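Putative hemin storage protein (Bordetella bronchiseptica, PDB 6AU1) cleaves deacetylated poly-beta-1,6-N-acetylglucosamine, a biofilm polysaccharide, through the glycoside hydrolase domain that makes up this chain. Local coordinates at residues Gln11-Leu14 with Asp15-Tyr18; Asp21-Gln24 with Gln25-Asn28; Gly30-Ile33 with Asp34-Asp38; Ala72-Phe75 with Asn76-Ala79; Pro336-Phe339 with Ile340-His343. All coordinates share one frame; numbering follows the deposited sequence.

Contact 1. Residues Gln11-Leu14 with Asp15-Tyr18; sequences QVDL and DYIY. With SO4 (sulfate ion), chain C.
Leu14 meets Ile17 methyl to methyl on the buried side, with Leu14 CD1 3.6 Å from Ile17 CD1. Ile17 brings its methyl there with CG1 beside its own backbone N (chi1 -58°). The carbonyl of Leu14 also holds the turn: Tyr18 N donates to Leu14 O at 2.9 Å in a nearly straight bond, and Ile17 N adds a weak one.

Asp13 lies alongside Tyr16, both pointing the same way. Asp13 CB makes a CH-pi contact over the Tyr16 ring face, 4.2 Å from the centroid. Asp13 OD2 stands over the centre of the same ring, with carboxylate and ring planes 46° apart. One water joins Asp13 OD2 to Tyr16 OH. A second donates to both Asp13 OD1 and Asp15 OD2 and bridges the two carboxylates. Asp13 OD1 also bonds Tyr335, and Asp15 bonds Tyr62, Gln47 and Asp51. Tyr18 OH donates to a sulfate oxygen, SO4 O4, at 2.6 Å; Arg71 binds the same ion, which is probably from the crystallisation liquor.

This is the end of strand 8-12 in the TIM-barrel-like domain, running into the short helix 14-17. Strand 43-47 flanks Leu14, and helix 22-39 packs on Ile17.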
loop_
_atom_site.group_PDB
_atom_site.type_symbol
_atom_site.label_atom_id
_atom_site.label_comp_id
_atom_site.label_asym_id
_atom_site.label_seq_id
_atom_site.Cartn_x
_atom_site.Cartn_y
_atom_site.Cartn_z
ATOM N N GLN A 11 -3.114 9.064 5.050
ATOM C CA GLN A 11 -3.548 8.322 3.867
ATOM C C GLN A 11 -5.032 8.593 3.628
ATOM O O GLN A 11 -5.844 8.527 4.548
ATOM C CB GLN A 11 -3.269 6.830 4.031
ATOM C CG GLN A 11 -3.560 5.996 2.777
ATOM C CD GLN A 11 -2.924 4.622 2.854
ATOM O OE1 GLN A 11 -1.775 4.486 3.257
ATOM N NE2 GLN A 11 -3.666 3.601 2.465
ATOM N N VAL A 12 -5.373 8.902 2.382
ATOM C CA VAL A 12 -6.693 9.438 2.052
ATOM C C VAL A 12 -7.382 8.654 0.944
ATOM O O VAL A 12 -6.776 8.380 -0.100
ATOM C CB VAL A 12 -6.571 10.914 1.614
ATOM C CG1 VAL A 12 -7.889 11.439 1.056
ATOM C CG2 VAL A 12 -6.084 11.777 2.791
ATOM N N ASP A 13 -8.653 8.308 1.169
ATOM C CA ASP A 13 -9.458 7.606 0.177
ATOM C C ASP A 13 -10.138 8.575 -0.768
ATOM O O ASP A 13 -10.906 9.422 -0.324
ATOM C CB ASP A 13 -10.537 6.751 0.856
ATOM C CG ASP A 13 -9.960 5.727 1.783
ATOM O OD1 ASP A 13 -9.418 4.718 1.274
ATOM O OD2 ASP A 13 -10.055 5.919 3.020
ATOM N N LEU A 14 -9.862 8.458 -2.066
ATOM C CA LEU A 14 -10.675 9.177 -3.051
ATOM C C LEU A 14 -12.099 8.620 -3.060
ATOM O O LEU A 14 -13.029 9.291 -3.521
ATOM C CB LEU A 14 -10.070 9.082 -4.447
ATOM C CG LEU A 14 -9.510 10.402 -4.985
ATOM C CD1 LEU A 14 -8.558 10.974 -3.993
ATOM C CD2 LEU A 14 -8.831 10.244 -6.334
ATOM N N ASP A 15 -12.271 7.384 -2.585
ATOM C CA ASP A 15 -13.613 6.820 -2.440
ATOM C C ASP A 15 -14.463 7.661 -1.474
ATOM O O ASP A 15 -15.685 7.640 -1.551
ATOM C CB ASP A 15 -13.562 5.362 -1.949
ATOM C CG ASP A 15 -12.943 4.415 -2.966
ATOM O OD1 ASP A 15 -13.012 4.702 -4.182
ATOM O OD2 ASP A 15 -12.401 3.370 -2.546
ATOM N N TYR A 16 -13.812 8.396 -0.571
ATOM C CA TYR A 16 -14.532 9.266 0.364
ATOM C C TYR A 16 -14.875 10.617 -0.270
ATOM O O TYR A 16 -15.814 11.291 0.161
ATOM C CB TYR A 16 -13.712 9.534 1.634
ATOM C CG TYR A 16 -13.640 8.440 2.691
ATOM C CD1 TYR A 16 -14.054 7.133 2.442
ATOM C CD2 TYR A 16 -13.131 8.734 3.962
ATOM C CE1 TYR A 16 -13.957 6.152 3.426
ATOM C CE2 TYR A 16 -13.040 7.755 4.953
ATOM C CZ TYR A 16 -13.448 6.474 4.680
ATOM O OH TYR A 16 -13.349 5.519 5.674
ATOM N N ILE A 17 -14.089 11.019 -1.261
ATOM C CA ILE A 17 -14.297 12.298 -1.952
ATOM C C ILE A 17 -15.362 12.167 -3.036
ATOM O O ILE A 17 -16.235 13.040 -3.184
ATOM C CB ILE A 17 -12.991 12.807 -2.599
ATOM C CG1 ILE A 17 -11.892 12.955 -1.537
ATOM C CG2 ILE A 17 -13.237 14.112 -3.394
ATOM C CD1 ILE A 17 -10.529 13.316 -2.099
ATOM N N TYR A 18 -15.268 11.087 -3.810
ATOM C CA TYR A 18 -16.166 10.863 -4.949
ATOM C C TYR A 18 -17.640 11.028 -4.593
ATOM O O TYR A 18 -18.087 10.549 -3.550
ATOM C CB TYR A 18 -15.960 9.451 -5.536
ATOM C CG TYR A 18 -16.984 9.160 -6.614
ATOM C CD1 TYR A 18 -16.852 9.712 -7.876
ATOM C CD2 TYR A 18 -18.110 8.386 -6.350
ATOM C CE1 TYR A 18 -17.800 9.485 -8.865
ATOM C CE2 TYR A 18 -19.066 8.152 -7.337
ATOM C CZ TYR A 18 -18.902 8.704 -8.589
ATOM O OH TYR A 18 -19.841 8.487 -9.581
HETATM S S SO4 C . -20.781 5.109 -9.165
HETATM O O1 SO4 C . -19.445 5.145 -9.759
HETATM O O2 SO4 C . -20.710 4.533 -7.824
HETATM O O3 SO4 C . -21.652 4.274 -10.003
HETATM O O4 SO4 C . -21.330 6.458 -9.075
HETATM O O HOH W 1 -11.344 2.945 0.081
HETATM O O HOH W 2 -10.945 3.624 4.585
#

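Contact 2. Residues Asp21-Gln24 with Gln25-Asn28; sequences DPEQ and QNRN
Gln24 uses both ends of its amide to reach the next turn of the helix. Its OE1 accepts from Arg27 NH2 at 3.1 Å, and its NE2 donates to Asn28 OD1 at 3.0 Å. The bend at chi2 (62°) folds the Gln24 amide back along the helix toward these two partners. The bond from Arg27 leaves within the guanidinium plane but meets Gln24 OE1 from above the carbonyl plane. Amide and guanidinium planes are 72° apart. The Gln24 and Asn28 amides are also turned, by 51°.

Glu23 O lies 3.7 Å above the plane of the Arg27 guanidinium, over its centre. Glu23 CG touches Arg27 NH1 at 3.6 Å. A water at the guanidinium edge accepts from Arg27 NH2 and donates to Asp21 OD2, linking opposite charges that stand 4.2 Å apart at Asp21 OD2 and Arg27 NH2.

These are the first two turns of helix 22-39. Asp21 is its N-cap, and Asp21 OD1 accepts from Glu23 N at 2.9 Å. The regular backbone bonds begin with Gln25 N to Asp21 O.

Further out, Asp21 N is bonded to Asp19, whose own N holds Gln25 OE1. Asn28 ND2 donates to Ile17 O, tying this helix start to the turn before it.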
loop_
_atom_site.group_PDB
_atom_site.type_symbol
_atom_site.label_atom_id
_atom_site.label_comp_id
_atom_site.label_asym_id
_atom_site.label_seq_id
_atom_site.Cartn_x
_atom_site.Cartn_y
_atom_site.Cartn_z
ATOM N N ASP A 21 -22.819 13.581 -7.495
ATOM C CA ASP A 21 -23.122 15.008 -7.548
ATOM C C ASP A 21 -21.791 15.763 -7.468
ATOM O O ASP A 21 -21.159 15.792 -6.416
ATOM C CB ASP A 21 -24.080 15.388 -6.405
ATOM C CG ASP A 21 -24.290 16.892 -6.258
ATOM O OD1 ASP A 21 -23.768 17.678 -7.077
ATOM O OD2 ASP A 21 -25.010 17.289 -5.312
ATOM N N PRO A 22 -21.357 16.366 -8.587
ATOM C CA PRO A 22 -20.030 17.000 -8.600
ATOM C C PRO A 22 -19.923 18.164 -7.608
ATOM O O PRO A 22 -18.820 18.510 -7.168
ATOM C CB PRO A 22 -19.883 17.485 -10.053
ATOM C CG PRO A 22 -21.287 17.626 -10.556
ATOM C CD PRO A 22 -22.079 16.549 -9.862
ATOM N N GLU A 23 -21.049 18.751 -7.231
ATOM C CA GLU A 23 -20.999 19.860 -6.288
ATOM C C GLU A 23 -20.783 19.339 -4.867
ATOM O O GLU A 23 -20.053 19.947 -4.086
ATOM C CB GLU A 23 -22.261 20.714 -6.373
ATOM C CG GLU A 23 -22.027 22.177 -6.021
ATOM C CD GLU A 23 -20.941 22.838 -6.873
ATOM O OE1 GLU A 23 -20.792 22.482 -8.071
ATOM O OE2 GLU A 23 -20.233 23.720 -6.337
ATOM N N GLN A 24 -21.396 18.204 -4.535
ATOM C CA GLN A 24 -21.095 17.542 -3.260
ATOM C C GLN A 24 -19.643 17.068 -3.219
ATOM O O GLN A 24 -18.977 17.144 -2.182
ATOM C CB GLN A 24 -22.034 16.359 -3.028
ATOM C CG GLN A 24 -21.832 15.694 -1.670
ATOM C CD GLN A 24 -22.123 16.645 -0.527
ATOM O OE1 GLN A 24 -23.161 17.313 -0.513
ATOM N NE2 GLN A 24 -21.197 16.728 0.432
ATOM N N GLN A 25 -19.159 16.576 -4.355
ATOM C CA GLN A 25 -17.781 16.133 -4.465
ATOM C C GLN A 25 -16.834 17.308 -4.192
ATOM O O GLN A 25 -15.821 17.155 -3.519
ATOM C CB GLN A 25 -17.536 15.532 -5.851
ATOM C CG GLN A 25 -16.185 14.854 -6.016
ATOM C CD GLN A 25 -16.074 14.166 -7.359
ATOM O OE1 GLN A 25 -16.609 13.073 -7.548
ATOM N NE2 GLN A 25 -15.409 14.818 -8.309
ATOM N N ASN A 26 -17.173 18.486 -4.711
ATOM C CA ASN A 26 -16.364 19.671 -4.465
ATOM C C ASN A 26 -16.361 20.058 -2.987
ATOM O O ASN A 26 -15.326 20.435 -2.430
ATOM C CB ASN A 26 -16.867 20.845 -5.308
ATOM C CG ASN A 26 -16.087 22.119 -5.042
ATOM O OD1 ASN A 26 -14.935 22.244 -5.449
ATOM N ND2 ASN A 26 -16.702 23.055 -4.346
ATOM N N ARG A 27 -17.522 19.972 -2.352
ATOM C CA ARG A 27 -17.607 20.295 -0.929
ATOM C C ARG A 27 -16.768 19.314 -0.114
ATOM O O ARG A 27 -16.081 19.713 0.829
ATOM C CB ARG A 27 -19.062 20.294 -0.457
ATOM C CG ARG A 27 -19.839 21.508 -0.955
ATOM C CD ARG A 27 -21.180 21.638 -0.265
ATOM N NE ARG A 27 -22.139 20.654 -0.750
ATOM C CZ ARG A 27 -22.906 20.832 -1.819
ATOM N NH1 ARG A 27 -22.815 21.959 -2.516
ATOM N NH2 ARG A 27 -23.757 19.886 -2.199
ATOM N N ASN A 28 -16.818 18.035 -0.491
ATOM C CA ASN A 28 -15.993 17.015 0.147
ATOM C C ASN A 28 -14.513 17.368 0.047
ATOM O O ASN A 28 -13.784 17.366 1.046
ATOM C CB ASN A 28 -16.234 15.639 -0.493
ATOM C CG ASN A 28 -17.636 15.105 -0.240
ATOM O OD1 ASN A 28 -18.383 15.623 0.607
ATOM N ND2 ASN A 28 -18.001 14.047 -0.971
HETATM O O HOH W 3 -25.400 19.764 -4.351
#

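Contact 3. Residues Gly30-Ile33 with Asp34-Asp38; sequences GQLI and DRMKD
Gly30 and Asp34 begin a run of regular alpha-helical contacts in the middle and later turns of helix 22-39. This helix follows the strand 8-12 of the TIM-barrel-like domain and lies against the outside of its sheet. Gly30 O accepts from Asp34 N at 3.1 Å. The Asp34 carboxylate stays beside its own backbone N (chi1 -73°), and Asp34 CG lies 3.3 Å from Gly30 O.

Gln31 comes next. Its carbonyl takes Arg35 N, and the aliphatic part of Arg35 runs past the same oxygen, with Arg35 CG 3.5 Å from Gln31 O. The bend at chi3 (61°) then turns the Arg35 guanidinium off the helix. There it forms a salt bridge with Asp337 and a hydrogen bond with Pro344 O.

Leu32 sits on the buried face. Leu32 O accepts from Met36 N at 2.9 Å. Leu32 and Met36 also meet through their side chains, and the contact rests on one methyl: Leu32 CD1 lies 3.8 Å from Met36 CG. Met36 CG also passes 3.4 Å from Leu32 O. Beyond them lie Val12 and Val10 of strand 8-12, touched by Leu32 and Met36 in turn.

Ile33 turns to a different neighbour. It packs on Gln81, Leu82 and Arg85 of helix 75-86, and Met36 reaches Leu82 as well. The Ile33 carbonyl accepts from Lys37 N at 2.9 Å, and Lys37 CB passes 3.4 Å from Ile33 O.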
loop_
_atom_site.group_PDB
_atom_site.type_symbol
_atom_site.label_atom_id
_atom_site.label_comp_id
_atom_site.label_asym_id
_atom_site.label_seq_id
_atom_site.Cartn_x
_atom_site.Cartn_y
_atom_site.Cartn_z
ATOM N N GLY A 30 -13.176 20.270 -0.514
ATOM C CA GLY A 30 -12.923 21.451 0.293
ATOM C C GLY A 30 -12.643 21.115 1.752
ATOM O O GLY A 30 -11.741 21.687 2.365
ATOM N N GLN A 31 -13.406 20.178 2.310
ATOM C CA GLN A 31 -13.225 19.791 3.708
ATOM C C GLN A 31 -11.881 19.106 3.918
ATOM O O GLN A 31 -11.219 19.315 4.941
ATOM C CB GLN A 31 -14.352 18.869 4.172
ATOM C CG GLN A 31 -15.687 19.571 4.375
ATOM C CD GLN A 31 -16.702 18.678 5.070
ATOM O OE1 GLN A 31 -17.060 17.615 4.562
ATOM N NE2 GLN A 31 -17.155 19.100 6.247
ATOM N N LEU A 32 -11.482 18.289 2.948
ATOM C CA LEU A 32 -10.188 17.617 3.021
ATOM C C LEU A 32 -9.053 18.636 3.009
ATOM O O LEU A 32 -8.160 18.599 3.865
ATOM C CB LEU A 32 -10.024 16.624 1.867
ATOM C CG LEU A 32 -8.616 16.052 1.712
ATOM C CD1 LEU A 32 -8.240 15.187 2.921
ATOM C CD2 LEU A 32 -8.480 15.267 0.409
ATOM N N ILE A 33 -9.097 19.555 2.047
ATOM C CA ILE A 33 -8.040 20.544 1.899
ATOM C C ILE A 33 -7.883 21.356 3.180
ATOM O O ILE A 33 -6.761 21.588 3.642
ATOM C CB ILE A 33 -8.307 21.501 0.711
ATOM C CG1 ILE A 33 -8.383 20.728 -0.614
ATOM C CG2 ILE A 33 -7.244 22.583 0.644
ATOM C CD1 ILE A 33 -7.207 19.786 -0.877
ATOM N N ASP A 34 -9.003 21.773 3.765
ATOM C CA ASP A 34 -8.958 22.553 5.002
ATOM C C ASP A 34 -8.277 21.796 6.143
ATOM O O ASP A 34 -7.488 22.373 6.895
ATOM C CB ASP A 34 -10.360 22.971 5.440
ATOM C CG ASP A 34 -10.945 24.059 4.562
ATOM O OD1 ASP A 34 -10.180 24.674 3.788
ATOM O OD2 ASP A 34 -12.166 24.303 4.652
ATOM N N ARG A 35 -8.601 20.515 6.280
ATOM C CA ARG A 35 -8.008 19.697 7.331
ATOM C C ARG A 35 -6.516 19.486 7.107
ATOM O O ARG A 35 -5.731 19.535 8.053
ATOM C CB ARG A 35 -8.711 18.340 7.418
ATOM C CG ARG A 35 -10.056 18.388 8.111
ATOM C CD ARG A 35 -10.814 17.074 7.902
ATOM N NE ARG A 35 -10.117 15.912 8.454
ATOM C CZ ARG A 35 -10.106 15.606 9.750
ATOM N NH1 ARG A 35 -10.733 16.385 10.623
ATOM N NH2 ARG A 35 -9.458 14.529 10.182
ATOM N N MET A 36 -6.120 19.242 5.862
ATOM C CA MET A 36 -4.702 19.020 5.586
ATOM C C MET A 36 -3.881 20.305 5.730
ATOM O O MET A 36 -2.730 20.264 6.172
ATOM C CB MET A 36 -4.519 18.402 4.198
ATOM C CG MET A 36 -5.124 16.988 4.067
ATOM S SD MET A 36 -4.493 15.781 5.267
ATOM C CE MET A 36 -5.752 15.806 6.539
ATOM N N LYS A 37 -4.468 21.449 5.380
ATOM C CA LYS A 37 -3.782 22.720 5.582
ATOM C C LYS A 37 -3.535 22.925 7.074
ATOM O O LYS A 37 -2.460 23.366 7.486
ATOM C CB LYS A 37 -4.601 23.877 4.984
ATOM C CG LYS A 37 -4.009 25.258 5.179
ATOM C CD LYS A 37 -4.688 26.290 4.271
ATOM C CE LYS A 37 -6.209 26.197 4.345
ATOM N NZ LYS A 37 -6.882 27.266 3.542
ATOM N N ASP A 38 -4.522 22.545 7.879
ATOM C CA ASP A 38 -4.469 22.717 9.327
ATOM C C ASP A 38 -3.478 21.758 9.985
ATOM O O ASP A 38 -2.706 22.139 10.869
ATOM C CB ASP A 38 -5.871 22.515 9.910
ATOM C CG ASP A 38 -5.931 22.766 11.402
ATOM O OD1 ASP A 38 -5.093 23.538 11.916
ATOM O OD2 ASP A 38 -6.829 22.197 12.059
#

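Contact 4. Residues Ala72-Phe75 with Asn76-Ala79; sequences ADLF and NRVA
Leu74 and Val78 cross at an angle, one helical turn apart. Leu74 CD1 reaches Val78 CG2 at 3.7 Å. The same methyl lies 4.0 Å from Arg77 CD, so Leu74 CD1 meets both an apolar branch and the aliphatic part of a charged chain. Leu74 gets there with CG anti to its N (chi1 -173°) and a bend at chi2. The Phe75 ring turns to another side. Ala79 CB lies over one of its faces, 4.1 Å from Phe75 CE2.

Leu74 is the N-cap residue of helix 75-86, and the backbone bonds Val78 N to Leu74 O and Ala79 N to Phe75 O open the helix. Just before it, Asp73 is the centre of an inverse gamma turn. A water accepts from Asn76 N at 2.9 Å and lies 2.8 Å from Asp73 OD1, so water probably links the carboxylate to an N-H of the first turn. Arg77 CD passes 3.5 Å from Asp73 O.

Leu74 and Val78 face the neighbouring helices, while Phe75 and Ala79 face strand 89-94. Leu74 packs on Leu14 and Ile17 of helix 14-17, and Val78 on Ile17 and on Leu29 of helix 22-39. Phe75 touches Ala92, and Ala79 touches Val90.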
loop_
_atom_site.group_PDB
_atom_site.type_symbol
_atom_site.label_atom_id
_atom_site.label_comp_id
_atom_site.label_asym_id
_atom_site.label_seq_id
_atom_site.Cartn_x
_atom_site.Cartn_y
_atom_site.Cartn_z
ATOM N N ALA A 72 -14.007 8.469 -12.016
ATOM C CA ALA A 72 -14.052 9.929 -12.054
ATOM C C ALA A 72 -12.654 10.407 -12.366
ATOM O O ALA A 72 -11.680 9.772 -11.955
ATOM C CB ALA A 72 -14.537 10.510 -10.725
ATOM N N ASP A 73 -12.537 11.523 -13.078
ATOM C CA ASP A 73 -11.216 12.091 -13.328
ATOM C C ASP A 73 -10.845 12.968 -12.142
ATOM O O ASP A 73 -11.074 14.183 -12.159
ATOM C CB ASP A 73 -11.206 12.900 -14.632
ATOM C CG ASP A 73 -9.806 13.181 -15.138
ATOM O OD1 ASP A 73 -8.829 12.938 -14.395
ATOM O OD2 ASP A 73 -9.678 13.659 -16.288
ATOM N N LEU A 74 -10.270 12.355 -11.108
ATOM C CA LEU A 74 -10.251 12.999 -9.804
ATOM C C LEU A 74 -8.864 13.068 -9.186
ATOM O O LEU A 74 -8.573 13.992 -8.430
ATOM C CB LEU A 74 -11.209 12.256 -8.859
ATOM C CG LEU A 74 -11.506 12.823 -7.476
ATOM C CD1 LEU A 74 -12.011 14.253 -7.570
ATOM C CD2 LEU A 74 -12.554 11.933 -6.792
ATOM N N PHE A 75 -8.008 12.086 -9.468
ATOM C CA PHE A 75 -6.704 12.070 -8.804
ATOM C C PHE A 75 -5.879 13.326 -9.114
ATOM O O PHE A 75 -5.308 13.940 -8.203
ATOM C CB PHE A 75 -5.887 10.827 -9.180
ATOM C CG PHE A 75 -4.554 10.779 -8.489
ATOM C CD1 PHE A 75 -4.451 10.265 -7.208
ATOM C CD2 PHE A 75 -3.418 11.308 -9.094
ATOM C CE1 PHE A 75 -3.218 10.232 -6.542
ATOM C CE2 PHE A 75 -2.188 11.301 -8.440
ATOM C CZ PHE A 75 -2.086 10.764 -7.158
ATOM N N ASN A 76 -5.802 13.710 -10.386
ATOM C CA ASN A 76 -4.973 14.858 -10.747
ATOM C C ASN A 76 -5.411 16.122 -10.004
ATOM O O ASN A 76 -4.575 16.876 -9.497
ATOM C CB ASN A 76 -4.993 15.107 -12.268
ATOM C CG ASN A 76 -6.347 15.602 -12.777
ATOM O OD1 ASN A 76 -7.386 14.999 -12.499
ATOM N ND2 ASN A 76 -6.337 16.721 -13.523
ATOM N N ARG A 77 -6.715 16.362 -9.920
ATOM C CA ARG A 77 -7.144 17.639 -9.350
ATOM C C ARG A 77 -7.035 17.648 -7.817
ATOM O O ARG A 77 -6.723 18.678 -7.231
ATOM C CB ARG A 77 -8.559 17.993 -9.815
ATOM C CG ARG A 77 -9.671 17.180 -9.198
ATOM C CD ARG A 77 -10.849 17.053 -10.185
ATOM N NE ARG A 77 -11.177 18.303 -10.887
ATOM C CZ ARG A 77 -12.091 19.186 -10.486
ATOM N NH1 ARG A 77 -12.772 18.981 -9.366
ATOM N NH2 ARG A 77 -12.326 20.278 -11.209
ATOM N N VAL A 78 -7.218 16.500 -7.175
ATOM C CA VAL A 78 -7.050 16.438 -5.723
ATOM C C VAL A 78 -5.572 16.557 -5.378
ATOM O O VAL A 78 -5.204 17.251 -4.429
ATOM C CB VAL A 78 -7.647 15.156 -5.139
ATOM C CG1 VAL A 78 -7.389 15.063 -3.637
ATOM C CG2 VAL A 78 -9.159 15.121 -5.440
ATOM N N ALA A 79 -4.724 15.916 -6.173
ATOM C CA ALA A 79 -3.281 16.028 -5.961
ATOM C C ALA A 79 -2.827 17.480 -6.113
ATOM O O ALA A 79 -2.080 17.993 -5.276
ATOM C CB ALA A 79 -2.526 15.127 -6.933
HETATM O O HOH W 4 -6.857 12.068 -12.571
#

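Contact 5. Residues Pro336-Phe339 with Ile340-His343; sequences PDDF and IANH
Asp338 O is held by two backbone N-H groups. His343 N donates to Asp338 O at 3.0 Å in an almost straight bond (173°), and Ala341 N adds a weak bond. The return bond is short: Asp338 N donates to His343 O at 2.7 Å.

Asp338 and His343 thus form an antiparallel hydrogen-bonded pair. Two residues, Asn342 and His343, stand against the single residue Asp338, a G1 beta bulge; Asn342 takes the left-handed backbone shape (phi 55°). This tight turn lies in the loop after strand 332-335, the last strand of the barrel sheet.

The Asp338 carboxylate lies beside Ala341, with Asp338 OD2 3.5 Å from Ala341 CB. A water donates to Asp338 OD1 at 2.6 Å and accepts from Ile340 N; it also stands over the centre of one Phe339 ring face. Phe339 has CG between its backbone N and carbonyl carbon (chi1 42°). This turns the ring toward Ile340, and Phe339 CD1 meets Ile340 CG1 at 3.7 Å. A second water donates to Pro336 O and lies 3.1 Å from His343 ND1.

The Phe339 ring packs on Tyr16 and Ile17. Asp337 OD1 accepts from Tyr334 OH, while Pro336, after a cis peptide bond, rests on Asp13.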
loop_
_atom_site.group_PDB
_atom_site.type_symbol
_atom_site.label_atom_id
_atom_site.label_comp_id
_atom_site.label_asym_id
_atom_site.label_seq_id
_atom_site.Cartn_x
_atom_site.Cartn_y
_atom_site.Cartn_z
ATOM N N PRO A 336 -7.788 5.915 7.922
ATOM C CA PRO A 336 -8.102 6.897 6.887
ATOM C C PRO A 336 -8.423 8.264 7.477
ATOM O O PRO A 336 -8.670 8.379 8.680
ATOM C CB PRO A 336 -9.350 6.298 6.234
ATOM C CG PRO A 336 -10.103 5.735 7.453
ATOM C CD PRO A 336 -9.023 5.317 8.470
ATOM N N ASP A 337 -8.431 9.290 6.643
ATOM C CA ASP A 337 -8.946 10.573 7.092
ATOM C C ASP A 337 -10.428 10.658 6.754
ATOM O O ASP A 337 -10.816 10.630 5.576
ATOM C CB ASP A 337 -8.179 11.727 6.462
ATOM C CG ASP A 337 -8.444 13.035 7.173
ATOM O OD1 ASP A 337 -7.989 13.161 8.325
ATOM O OD2 ASP A 337 -9.142 13.899 6.606
ATOM N N ASP A 338 -11.262 10.729 7.787
ATOM C CA ASP A 338 -12.701 10.875 7.586
ATOM C C ASP A 338 -13.024 12.356 7.656
ATOM O O ASP A 338 -13.525 12.852 8.672
ATOM C CB ASP A 338 -13.477 10.078 8.645
ATOM C CG ASP A 338 -14.966 9.988 8.357
ATOM O OD1 ASP A 338 -15.457 10.619 7.396
ATOM O OD2 ASP A 338 -15.658 9.288 9.127
ATOM N N PHE A 339 -12.713 13.068 6.577
ATOM C CA PHE A 339 -12.776 14.530 6.599
ATOM C C PHE A 339 -14.198 15.070 6.718
ATOM O O PHE A 339 -14.404 16.172 7.227
ATOM C CB PHE A 339 -12.091 15.111 5.352
ATOM C CG PHE A 339 -12.394 14.364 4.091
ATOM C CD1 PHE A 339 -13.508 14.687 3.338
ATOM C CD2 PHE A 339 -11.570 13.326 3.666
ATOM C CE1 PHE A 339 -13.803 13.998 2.181
ATOM C CE2 PHE A 339 -11.867 12.632 2.503
ATOM C CZ PHE A 339 -12.980 12.978 1.765
ATOM N N ILE A 340 -15.185 14.304 6.268
ATOM C CA ILE A 340 -16.566 14.757 6.375
ATOM C C ILE A 340 -17.069 14.703 7.824
ATOM O O ILE A 340 -17.836 15.563 8.258
ATOM C CB ILE A 340 -17.493 13.930 5.468
ATOM C CG1 ILE A 340 -17.041 14.046 4.010
ATOM C CG2 ILE A 340 -18.937 14.392 5.604
ATOM C CD1 ILE A 340 -18.027 13.475 3.014
ATOM N N ALA A 341 -16.628 13.703 8.580
ATOM C CA ALA A 341 -17.063 13.575 9.974
ATOM C C ALA A 341 -16.064 14.201 10.945
ATOM O O ALA A 341 -16.206 14.063 12.163
ATOM C CB ALA A 341 -17.284 12.113 10.325
ATOM N N ASN A 342 -15.061 14.882 10.397
ATOM C CA ASN A 342 -13.999 15.498 11.187
ATOM C C ASN A 342 -13.318 14.496 12.101
ATOM O O ASN A 342 -13.092 14.760 13.285
ATOM C CB ASN A 342 -14.548 16.670 12.004
ATOM C CG ASN A 342 -15.144 17.754 11.129
ATOM O OD1 ASN A 342 -16.295 18.156 11.311
ATOM N ND2 ASN A 342 -14.366 18.223 10.160
ATOM N N HIS A 343 -13.000 13.331 11.550
ATOM C CA HIS A 343 -12.291 12.328 12.307
ATOM C C HIS A 343 -11.073 11.794 11.555
ATOM O O HIS A 343 -11.184 11.416 10.397
ATOM C CB HIS A 343 -13.196 11.171 12.677
ATOM C CG HIS A 343 -12.555 10.244 13.649
ATOM N ND1 HIS A 343 -11.632 9.297 13.261
ATOM C CD2 HIS A 343 -12.627 10.176 14.999
ATOM C CE1 HIS A 343 -11.193 8.657 14.328
ATOM N NE2 HIS A 343 -11.782 9.169 15.396
HETATM O O HOH W 5 -11.253 7.966 10.481
HETATM O O HOH W 6 -14.973 11.614 5.072
#

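How the contacts relate
The five contacts come in series along the chain. Contact 1 joins strand 8-12 to helix 14-17 and touches all the others. Contacts 2 and 3 lie on successive parts of helix 22-39, with centres 14 Å apart. Contact 4 starts helix 75-86, and its centre is 10 Å from that of contact 1. Contact 5 comes from the far end of the sequence, but its centre is about 10 Å from the centres of contacts 1 and 3. Contacts 4 and 5 do not touch; their nearest atoms are about 8 Å apart. Strands 8-12 and 332-335 pair in parallel, so the first and last barrel strands meet here, consistent with closure of a TIM-barrel-like domain.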